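Local coordinates for protein flavin-dependent thymidylate synthase (Thermus thermophilus, PDB 6J61) that binds FAD and, as a ThyX-family flavin-dependent thymidylate synthase, probably converts dUMP to dTMP using methylenetetrahydrofolate and NADPH, at residues Leu98-Tyr103 with Leu160-Tyr165; Tyr103-Arg109 with Gln190-Arg194. All coordinates share one frame. Numbering follows the deposited sequence.

Contact 1. Residues Leu98-Tyr103 with Leu160-Tyr165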
loop_
_atom_site.group_PDB
_atom_site.type_symbol
_atom_site.label_atom_id
_atom_site.label_comp_id
_atom_site.label_asym_id
_atom_site.label_seq_id
_atom_site.Cartn_x
_atom_site.Cartn_y
_atom_site.Cartn_z
ATOM N N LEU A 98 13.652 14.701 -24.552
ATOM C CA LEU A 98 13.459 13.298 -24.896
ATOM C C LEU A 98 14.204 12.810 -26.142
ATOM O O LEU A 98 14.176 13.427 -27.214
ATOM C CB LEU A 98 11.961 13.006 -25.007
ATOM C CG LEU A 98 11.201 13.397 -23.736
ATOM C CD1 LEU A 98 9.721 13.136 -23.923
ATOM C CD2 LEU A 98 11.744 12.618 -22.543
ATOM N N LYS A 99 14.876 11.677 -25.964
ATOM C CA LYS A 99 15.662 11.037 -27.000
ATOM C C LYS A 99 14.716 10.495 -28.062
ATOM O O LYS A 99 13.646 9.990 -27.744
ATOM C CB LYS A 99 16.471 9.914 -26.360
ATOM C CG LYS A 99 17.692 9.463 -27.130
ATOM C CD LYS A 99 18.571 8.551 -26.266
ATOM C CE LYS A 99 19.123 9.300 -25.050
ATOM N NZ LYS A 99 20.008 8.450 -24.203
ATOM N N GLU A 100 15.100 10.609 -29.327
ATOM C CA GLU A 100 14.250 10.128 -30.413
ATOM C C GLU A 100 14.337 8.615 -30.607
ATOM O O GLU A 100 14.766 8.132 -31.663
ATOM C CB GLU A 100 14.606 10.810 -31.734
ATOM C CG GLU A 100 13.622 10.452 -32.833
ATOM C CD GLU A 100 14.090 10.855 -34.200
ATOM O OE1 GLU A 100 14.306 12.063 -34.422
ATOM O OE2 GLU A 100 14.240 9.959 -35.057
ATOM N N GLU A 101 13.936 7.868 -29.588
ATOM C CA GLU A 101 13.971 6.424 -29.682
ATOM C C GLU A 101 12.555 5.882 -29.652
ATOM O O GLU A 101 11.788 6.155 -28.730
ATOM C CB GLU A 101 14.801 5.844 -28.541
ATOM C CG GLU A 101 16.291 6.091 -28.696
ATOM C CD GLU A 101 17.087 5.658 -27.479
ATOM O OE1 GLU A 101 18.326 5.587 -27.578
ATOM O OE2 GLU A 101 16.477 5.397 -26.421
ATOM N N PHE A 102 12.206 5.123 -30.681
ATOM C CA PHE A 102 10.881 4.551 -30.771
ATOM C C PHE A 102 10.902 3.051 -30.947
ATOM O O PHE A 102 11.815 2.490 -31.547
ATOM C CB PHE A 102 10.106 5.167 -31.930
ATOM C CG PHE A 102 9.902 6.637 -31.800
ATOM C CD1 PHE A 102 10.922 7.523 -32.128
ATOM C CD2 PHE A 102 8.691 7.142 -31.349
ATOM C CE1 PHE A 102 10.735 8.895 -32.012
ATOM C CE2 PHE A 102 8.492 8.512 -31.227
ATOM C CZ PHE A 102 9.518 9.391 -31.562
ATOM N N TYR A 103 9.874 2.409 -30.411
ATOM C CA TYR A 103 9.733 0.974 -30.517
ATOM C C TYR A 103 9.080 0.607 -31.849
ATOM O O TYR A 103 7.900 0.883 -32.073
ATOM C CB TYR A 103 8.868 0.440 -29.381
ATOM C CG TYR A 103 8.242 -0.889 -29.698
ATOM C CD1 TYR A 103 9.037 -2.009 -29.957
ATOM C CD2 TYR A 103 6.856 -1.033 -29.739
ATOM C CE1 TYR A 103 8.471 -3.244 -30.248
ATOM C CE2 TYR A 103 6.273 -2.265 -30.033
ATOM C CZ TYR A 103 7.087 -3.369 -30.283
ATOM O OH TYR A 103 6.520 -4.600 -30.538
ATOM N N LEU A 160 4.361 13.671 -28.941
ATOM C CA LEU A 160 5.075 12.412 -29.157
ATOM C C LEU A 160 4.195 11.186 -28.880
ATOM O O LEU A 160 3.445 11.147 -27.895
ATOM C CB LEU A 160 6.328 12.377 -28.284
ATOM C CG LEU A 160 7.299 13.532 -28.555
ATOM C CD1 LEU A 160 8.379 13.546 -27.493
ATOM C CD2 LEU A 160 7.900 13.397 -29.962
ATOM N N PRO A 161 4.274 10.167 -29.755
ATOM C CA PRO A 161 3.495 8.929 -29.635
ATOM C C PRO A 161 3.841 8.055 -28.422
ATOM O O PRO A 161 4.905 8.204 -27.811
ATOM C CB PRO A 161 3.773 8.232 -30.964
ATOM C CG PRO A 161 5.166 8.635 -31.249
ATOM C CD PRO A 161 5.148 10.110 -30.936
ATOM N N LEU A 162 2.932 7.136 -28.100
ATOM C CA LEU A 162 3.078 6.226 -26.962
ATOM C C LEU A 162 4.195 5.194 -27.102
ATOM O O LEU A 162 4.586 4.567 -26.119
ATOM C CB LEU A 162 1.743 5.509 -26.694
ATOM C CG LEU A 162 0.565 6.396 -26.264
ATOM C CD1 LEU A 162 -0.726 5.607 -26.200
ATOM C CD2 LEU A 162 0.877 7.001 -24.917
ATOM N N ASN A 163 4.714 5.011 -28.312
ATOM C CA ASN A 163 5.793 4.042 -28.511
ATOM C C ASN A 163 7.163 4.641 -28.183
ATOM O O ASN A 163 8.194 3.987 -28.338
ATOM C CB ASN A 163 5.782 3.515 -29.945
ATOM C CG ASN A 163 6.099 4.591 -30.962
ATOM O OD1 ASN A 163 5.884 5.782 -30.724
ATOM N ND2 ASN A 163 6.597 4.172 -32.114
ATOM N N LEU A 164 7.164 5.892 -27.735
ATOM C CA LEU A 164 8.397 6.564 -27.361
ATOM C C LEU A 164 9.006 5.740 -26.230
ATOM O O LEU A 164 8.284 5.247 -25.369
ATOM C CB LEU A 164 8.095 7.977 -26.846
ATOM C CG LEU A 164 9.362 8.782 -26.522
ATOM C CD1 LEU A 164 9.916 9.338 -27.830
ATOM C CD2 LEU A 164 9.076 9.905 -25.545
ATOM N N TYR A 165 10.320 5.569 -26.228
ATOM C CA TYR A 165 10.946 4.812 -25.158
ATOM C C TYR A 165 11.083 5.694 -23.930
ATOM O O TYR A 165 11.058 6.920 -24.035
ATOM C CB TYR A 165 12.322 4.320 -25.589
ATOM C CG TYR A 165 12.307 2.932 -26.175
ATOM C CD1 TYR A 165 12.340 1.808 -25.345
ATOM C CD2 TYR A 165 12.227 2.734 -27.561
ATOM C CE1 TYR A 165 12.289 0.525 -25.875
ATOM C CE2 TYR A 165 12.173 1.454 -28.106
ATOM C CZ TYR A 165 12.202 0.351 -27.253
ATOM O OH TYR A 165 12.124 -0.919 -27.771
#
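Two backbone hydrogen bonds hold these loops together: Y165 N donates to E101 O (3.0 Å) and Y103 N to N163 O (3.1 Å). They frame F102 and L164, the non-hydrogen-bonded pair of one isolated antiparallel beta bridge, with CA atoms 4.7 Å apart. The type I turn from P161 to L164 brings the backbone of N163 and L164 alongside 101-103. Beside it, L164 CD1 makes a CH-pi contact over one face of the F102 ring, 4.1 Å from its centroid, while P161 CG lies at the ring edge, 3.3 Å from F102 CE2. L98 CD1 reaches L160 CD1 (3.8 Å) and L164 CD2 (3.7 Å). The L98 side chain lies about 4 Å from G93 and the R157 side chain, residues predicted to bind dUMP in a site shared between subunits. The E101 carboxylate turns to K71, and Y165 OH to D11. The contact thus lies where strand 165-173 begins, with helix 132-148 packing against F102, L160 and P161, and helix 74-80 against L164.

Contact 2. Residues Tyr103-Arg109 with Gln190-Arg194; sequences YEPEAFR and QWEIR
Build residues 103-109 as an irregular, largely extended loop, broken at E106 by helical backbone angles (-67/-42). Y103 and R109 both point their CA-to-CB bonds toward the start of helix 191-207. Y103, chi1 t (158°), brings its OH to 2.6 Å from E192 OE2 in a weak hydrogen bond. R109 (chi1 m, chi2 and chi3 t, chi4 93°) comes within a CA-CA distance of 9.9 Å of W191. R109 NH2 forms a salt bridge with E192, very short to OE2 (2.4 Å) and 2.9 Å to OE1, and W191 CB sits over one guanidinium face, 3.1 Å from R109 NH2. E192 (chi1 m, chi2 p, chi3 36°) also takes Q190 NE2 on OE1 at 3.2 Å; Q190 is the N-cap, and R194 N bonds to Q190 O (3.0 Å) in the first turn. R109 NH1 pairs with E154 of the second subunit. One first-turn glutamate thus takes bonds from Y103, R109 and Q190 at this subunit interface, its side chain about 6 Å from that of Q79, which probably binds dUMP.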
loop_
_atom_site.group_PDB
_atom_site.type_symbol
_atom_site.label_atom_id
_atom_site.label_comp_id
_atom_site.label_asym_id
_atom_site.label_seq_id
_atom_site.Cartn_x
_atom_site.Cartn_y
_atom_site.Cartn_z
ATOM N N TYR A 103 9.874 2.409 -30.411
ATOM C CA TYR A 103 9.733 0.974 -30.517
ATOM C C TYR A 103 9.080 0.607 -31.849
ATOM O O TYR A 103 7.900 0.883 -32.073
ATOM C CB TYR A 103 8.868 0.440 -29.381
ATOM C CG TYR A 103 8.242 -0.889 -29.698
ATOM C CD1 TYR A 103 9.037 -2.009 -29.957
ATOM C CD2 TYR A 103 6.856 -1.033 -29.739
ATOM C CE1 TYR A 103 8.471 -3.244 -30.248
ATOM C CE2 TYR A 103 6.273 -2.265 -30.033
ATOM C CZ TYR A 103 7.087 -3.369 -30.283
ATOM O OH TYR A 103 6.520 -4.600 -30.538
ATOM N N GLU A 104 9.850 -0.013 -32.735
ATOM C CA GLU A 104 9.301 -0.420 -34.011
ATOM C C GLU A 104 9.143 -1.934 -33.954
ATOM O O GLU A 104 10.117 -2.676 -33.905
ATOM C CB GLU A 104 10.225 0.033 -35.147
ATOM C CG GLU A 104 10.354 1.554 -35.221
ATOM C CD GLU A 104 11.093 2.042 -36.466
ATOM O OE1 GLU A 104 10.686 1.668 -37.589
ATOM O OE2 GLU A 104 12.072 2.814 -36.323
ATOM N N PRO A 105 7.895 -2.408 -33.937
ATOM C CA PRO A 105 7.603 -3.837 -33.875
ATOM C C PRO A 105 8.258 -4.656 -34.976
ATOM O O PRO A 105 8.583 -4.141 -36.043
ATOM C CB PRO A 105 6.084 -3.878 -33.953
ATOM C CG PRO A 105 5.767 -2.697 -34.807
ATOM C CD PRO A 105 6.677 -1.642 -34.238
ATOM N N GLU A 106 8.463 -5.935 -34.688
ATOM C CA GLU A 106 9.049 -6.869 -35.638
ATOM C C GLU A 106 7.979 -6.973 -36.710
ATOM O O GLU A 106 8.263 -6.969 -37.903
ATOM C CB GLU A 106 9.234 -8.230 -34.973
ATOM C CG GLU A 106 10.370 -9.060 -35.520
ATOM C CD GLU A 106 11.697 -8.727 -34.867
ATOM O OE1 GLU A 106 12.075 -7.539 -34.873
ATOM O OE2 GLU A 106 12.359 -9.657 -34.350
ATOM N N ALA A 107 6.733 -7.049 -36.251
ATOM C CA ALA A 107 5.574 -7.150 -37.125
ATOM C C ALA A 107 4.304 -6.833 -36.339
ATOM O O ALA A 107 4.231 -7.080 -35.136
ATOM C CB ALA A 107 5.489 -8.550 -37.712
ATOM N N PHE A 108 3.307 -6.276 -37.016
ATOM C CA PHE A 108 2.044 -5.943 -36.369
ATOM C C PHE A 108 1.208 -7.196 -36.248
ATOM O O PHE A 108 1.337 -8.109 -37.057
ATOM C CB PHE A 108 1.270 -4.909 -37.188
ATOM C CG PHE A 108 1.751 -3.503 -37.002
ATOM C CD1 PHE A 108 1.508 -2.826 -35.818
ATOM C CD2 PHE A 108 2.444 -2.853 -38.012
ATOM C CE1 PHE A 108 1.945 -1.521 -35.644
ATOM C CE2 PHE A 108 2.882 -1.551 -37.845
ATOM C CZ PHE A 108 2.632 -0.883 -36.657
ATOM N N ARG A 109 0.347 -7.232 -35.237
ATOM C CA ARG A 109 -0.515 -8.384 -35.023
ATOM C C ARG A 109 -1.939 -8.080 -35.456
ATOM O O ARG A 109 -2.409 -6.949 -35.342
ATOM C CB ARG A 109 -0.490 -8.798 -33.554
ATOM C CG ARG A 109 0.909 -8.968 -33.018
ATOM C CD ARG A 109 0.907 -9.459 -31.585
ATOM N NE ARG A 109 2.092 -8.969 -30.898
ATOM C CZ ARG A 109 2.130 -7.843 -30.199
ATOM N NH1 ARG A 109 1.041 -7.098 -30.082
ATOM N NH2 ARG A 109 3.266 -7.451 -29.647
ATOM N N GLN A 190 -0.267 -8.081 -22.721
ATOM C CA GLN A 190 0.181 -7.717 -24.063
ATOM C C GLN A 190 1.591 -8.254 -24.300
ATOM O O GLN A 190 2.446 -8.200 -23.415
ATOM C CB GLN A 190 0.154 -6.197 -24.263
ATOM C CG GLN A 190 0.171 -5.788 -25.729
ATOM C CD GLN A 190 -0.126 -4.301 -25.966
ATOM O OE1 GLN A 190 -1.037 -3.719 -25.361
ATOM N NE2 GLN A 190 0.633 -3.692 -26.865
ATOM N N TRP A 191 1.824 -8.771 -25.503
ATOM C CA TRP A 191 3.115 -9.338 -25.882
ATOM C C TRP A 191 4.339 -8.521 -25.449
ATOM O O TRP A 191 5.287 -9.076 -24.886
ATOM C CB TRP A 191 3.179 -9.553 -27.406
ATOM C CG TRP A 191 4.415 -10.288 -27.862
ATOM C CD1 TRP A 191 4.587 -11.645 -27.918
ATOM C CD2 TRP A 191 5.670 -9.714 -28.266
ATOM N NE1 TRP A 191 5.869 -11.950 -28.326
ATOM C CE2 TRP A 191 6.553 -10.784 -28.547
ATOM C CE3 TRP A 191 6.133 -8.404 -28.417
ATOM C CZ2 TRP A 191 7.871 -10.581 -28.971
ATOM C CZ3 TRP A 191 7.451 -8.203 -28.840
ATOM C CH2 TRP A 191 8.301 -9.289 -29.112
ATOM N N GLU A 192 4.332 -7.218 -25.714
ATOM C CA GLU A 192 5.481 -6.390 -25.355
ATOM C C GLU A 192 5.885 -6.556 -23.896
ATOM O O GLU A 192 7.035 -6.880 -23.589
ATOM C CB GLU A 192 5.207 -4.902 -25.627
ATOM C CG GLU A 192 5.239 -4.470 -27.093
ATOM C CD GLU A 192 4.258 -5.242 -27.949
ATOM O OE1 GLU A 192 3.153 -5.576 -27.465
ATOM O OE2 GLU A 192 4.591 -5.509 -29.114
ATOM N N ILE A 193 4.936 -6.343 -22.994
ATOM C CA ILE A 193 5.258 -6.448 -21.592
ATOM C C ILE A 193 5.555 -7.895 -21.184
ATOM O O ILE A 193 6.331 -8.133 -20.250
ATOM C CB ILE A 193 4.152 -5.807 -20.712
ATOM C CG1 ILE A 193 4.679 -5.637 -19.286
ATOM C CG2 ILE A 193 2.888 -6.644 -20.741
ATOM C CD1 ILE A 193 3.919 -4.646 -18.450
ATOM N N ARG A 194 4.980 -8.865 -21.891
ATOM C CA ARG A 194 5.275 -10.255 -21.550
ATOM C C ARG A 194 6.778 -10.478 -21.679
ATOM O O ARG A 194 7.400 -11.082 -20.807
ATOM C CB ARG A 194 4.549 -11.237 -22.477
ATOM C CG ARG A 194 3.048 -11.209 -22.367
ATOM C CD ARG A 194 2.490 -12.624 -22.324
ATOM N NE ARG A 194 2.833 -13.401 -23.505
ATOM C CZ ARG A 194 2.319 -13.178 -24.705
ATOM N NH1 ARG A 194 1.440 -12.202 -24.877
ATOM N NH2 ARG A 194 2.675 -13.936 -25.734
#

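How the contacts relate
Y103 joins the two contacts: its backbone ends the bridged part of contact 1, and its ring begins contact 2. Their centres are 14 Å apart, on the same side of the chain's centre. Along the sequence the segments alternate, 98-103 and 103-109 first, then 160-165 and 190-194, so one loop after strand 87-90 is tied first to the entry of strand 165-173 and then to the start of helix 191-207. Helix 74-80 touches both contacts, while in contact 2 helix 132-148 packs on the E104-F108 part of the loop. M158 of the second subunit packs on Y103. The loop links sheet, helix and neighbouring subunit, near residues predicted to bind dUMP at a site shared between subunits.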